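Local coordinates for putative peptidyl-arginine deiminase family protein (Campylobacter jejuni subsp. jejuni serotype O:2, PDB 6B2W), which probably hydrolyses agmatine to N-carbamoylputrescine, a step of polyamine biosynthesis, as an agmatine deiminase of the Porphyromonas-type peptidyl-arginine deiminase family, at residues A[251-256]-A[291-296]. The protein carries 1 engineered substitution. Numbering follows the deposited sequence.
Sequences LELPIP and EIIAKR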
loop_
_atom_site.group_PDB
_atom_site.type_symbol
_atom_site.label_atom_id
_atom_site.label_comp_id
_atom_site.label_asym_id
_atom_site.label_seq_id
_atom_site.Cartn_x
_atom_site.Cartn_y
_atom_site.Cartn_z
ATOM N N LEU A 251 9.863 1.436 -15.748
ATOM C CA LEU A 251 10.513 0.161 -15.446
ATOM C C LEU A 251 9.423 -0.903 -15.425
ATOM O O LEU A 251 8.416 -0.741 -14.742
ATOM C CB LEU A 251 11.226 0.239 -14.091
ATOM C CG LEU A 251 12.199 -0.887 -13.722
ATOM C CD1 LEU A 251 13.258 -0.390 -12.748
ATOM C CD2 LEU A 251 11.474 -2.094 -13.143
ATOM N N GLU A 252 9.614 -1.984 -16.176
ATOM C CA GLU A 252 8.546 -2.965 -16.379
ATOM C C GLU A 252 8.597 -4.123 -15.377
ATOM O O GLU A 252 9.659 -4.685 -15.109
ATOM C CB GLU A 252 8.561 -3.477 -17.822
ATOM C CG GLU A 252 8.193 -2.390 -18.827
ATOM C CD GLU A 252 7.923 -2.908 -20.230
ATOM O OE1 GLU A 252 8.456 -3.979 -20.601
ATOM O OE2 GLU A 252 7.172 -2.234 -20.965
ATOM N N LEU A 253 7.431 -4.455 -14.826
ATOM C CA LEU A 253 7.280 -5.521 -13.836
ATOM C C LEU A 253 6.366 -6.611 -14.404
ATOM O O LEU A 253 5.172 -6.648 -14.093
ATOM C CB LEU A 253 6.685 -4.954 -12.542
ATOM C CG LEU A 253 7.490 -3.852 -11.850
ATOM C CD1 LEU A 253 6.662 -3.191 -10.763
ATOM C CD2 LEU A 253 8.784 -4.407 -11.275
ATOM N N PRO A 254 6.921 -7.503 -15.250
ATOM C CA PRO A 254 6.085 -8.541 -15.862
ATOM C C PRO A 254 5.430 -9.438 -14.819
ATOM O O PRO A 254 6.109 -9.943 -13.930
ATOM C CB PRO A 254 7.078 -9.338 -16.720
ATOM C CG PRO A 254 8.412 -9.063 -16.124
ATOM C CD PRO A 254 8.336 -7.649 -15.635
ATOM N N ILE A 255 4.117 -9.625 -14.930
ATOM C CA ILE A 255 3.391 -10.468 -13.982
ATOM C C ILE A 255 3.812 -11.930 -14.121
ATOM O O ILE A 255 4.307 -12.335 -15.179
ATOM C CB ILE A 255 1.859 -10.364 -14.143
ATOM C CG1 ILE A 255 1.403 -10.849 -15.529
ATOM C CG2 ILE A 255 1.404 -8.937 -13.877
ATOM C CD1 ILE A 255 -0.094 -11.060 -15.643
ATOM N N PRO A 256 3.624 -12.727 -13.054
ATOM C CA PRO A 256 3.945 -14.147 -13.154
ATOM C C PRO A 256 2.953 -14.902 -14.026
ATOM O O PRO A 256 1.880 -14.387 -14.351
ATOM C CB PRO A 256 3.841 -14.648 -11.702
ATOM C CG PRO A 256 3.788 -13.433 -10.849
ATOM C CD PRO A 256 3.163 -12.373 -11.700
ATOM N N GLU A 291 13.332 -13.192 -9.988
ATOM C CA GLU A 291 14.714 -12.790 -10.218
ATOM C C GLU A 291 14.780 -11.589 -11.150
ATOM O O GLU A 291 15.542 -10.656 -10.915
ATOM C CB GLU A 291 15.516 -13.949 -10.817
ATOM C CG GLU A 291 16.951 -13.587 -11.176
ATOM C CD GLU A 291 17.703 -14.715 -11.855
ATOM O OE1 GLU A 291 17.059 -15.700 -12.283
ATOM O OE2 GLU A 291 18.945 -14.611 -11.967
ATOM N N ILE A 292 13.978 -11.620 -12.208
ATOM C CA ILE A 292 14.031 -10.584 -13.230
ATOM C C ILE A 292 13.642 -9.215 -12.670
ATOM O O ILE A 292 14.347 -8.234 -12.905
ATOM C CB ILE A 292 13.164 -10.951 -14.453
ATOM C CG1 ILE A 292 13.808 -12.125 -15.202
ATOM C CG2 ILE A 292 13.005 -9.754 -15.388
ATOM C CD1 ILE A 292 12.913 -12.771 -16.239
ATOM N N ILE A 293 12.532 -9.152 -11.934
ATOM C CA ILE A 293 12.083 -7.883 -11.346
ATOM C C ILE A 293 13.019 -7.414 -10.228
ATOM O O ILE A 293 13.196 -6.214 -10.036
ATOM C CB ILE A 293 10.609 -7.924 -10.842
ATOM C CG1 ILE A 293 10.428 -8.882 -9.658
ATOM C CG2 ILE A 293 9.650 -8.268 -11.977
ATOM C CD1 ILE A 293 10.385 -8.198 -8.308
ATOM N N ALA A 294 13.625 -8.358 -9.506
ATOM C CA ALA A 294 14.569 -8.024 -8.433
ATOM C C ALA A 294 15.849 -7.393 -8.982
ATOM O O ALA A 294 16.366 -6.439 -8.405
ATOM C CB ALA A 294 14.899 -9.254 -7.601
ATOM N N LYS A 295 16.349 -7.921 -10.097
ATOM C CA LYS A 295 17.539 -7.370 -10.748
ATOM C C LYS A 295 17.274 -5.982 -11.338
ATOM O O LYS A 295 18.097 -5.077 -11.196
ATOM C CB LYS A 295 18.066 -8.324 -11.832
ATOM C CG LYS A 295 18.557 -9.652 -11.271
ATOM C CD LYS A 295 19.578 -10.347 -12.158
ATOM C CE LYS A 295 18.952 -11.031 -13.362
ATOM N NZ LYS A 295 19.820 -12.139 -13.866
ATOM N N ARG A 296 16.121 -5.823 -11.987
ATOM C CA ARG A 296 15.740 -4.543 -12.592
ATOM C C ARG A 296 15.622 -3.436 -11.549
ATOM O O ARG A 296 16.238 -2.371 -11.681
ATOM C CB ARG A 296 14.413 -4.667 -13.350
ATOM C CG ARG A 296 14.557 -5.190 -14.764
ATOM C CD ARG A 296 13.211 -5.308 -15.467
ATOM N NE ARG A 296 13.317 -6.110 -16.685
ATOM C CZ ARG A 296 12.293 -6.469 -17.454
ATOM N NH1 ARG A 296 11.053 -6.105 -17.153
ATOM N NH2 ARG A 296 12.515 -7.205 -18.540
HETATM O O HOH W 1 9.379 -6.655 -19.511
#
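Edge-strand-to-helix packing, an apolar patch flanked by one arginine-to-carbonyl hydrogen bond, joins strand 249-254, an outermost strand of its three-stranded mixed sheet, to helix 289-300 in this deiminase of the pentein (GME) fold. The short axes run nearly antiparallel, at 162°, and approach to 8.5 Å, with Leu251 nearest Arg296 and Leu253 nearest Ile293. Backbone hydrogen bonds tie Leu251 and Leu253 to strand 219-224. Among the buried residues, Leu253 and Ile293 cross at about a right angle, CD2 of Leu253 resting 4.0 Å from Ile293 CB. Set anti to the carbonyl carbon, CG2 is the Ile293 branch that meets both this CD2 and Pro254 CD, the latter at 3.9 Å; Tyr270 and Val282 pack on the same isoleucine. Toward the start of the strand segment, Leu251 CD2 lies 3.9 Å from Arg296 CB. Extended from CG to NE, Arg296 reaches the strand, with Ile292 CG2 over the rim of one guanidinium face. One water accepts from Arg296 NH1 and donates to Glu252 OE1, while OE2 of that glutamate forms a salt bridge with Lys240. Arg296 NH1 also donates to Glu252 O at 2.9 Å, the oxygen lying in the guanidinium plane but the nitrogen standing 51° out of the carbonyl plane.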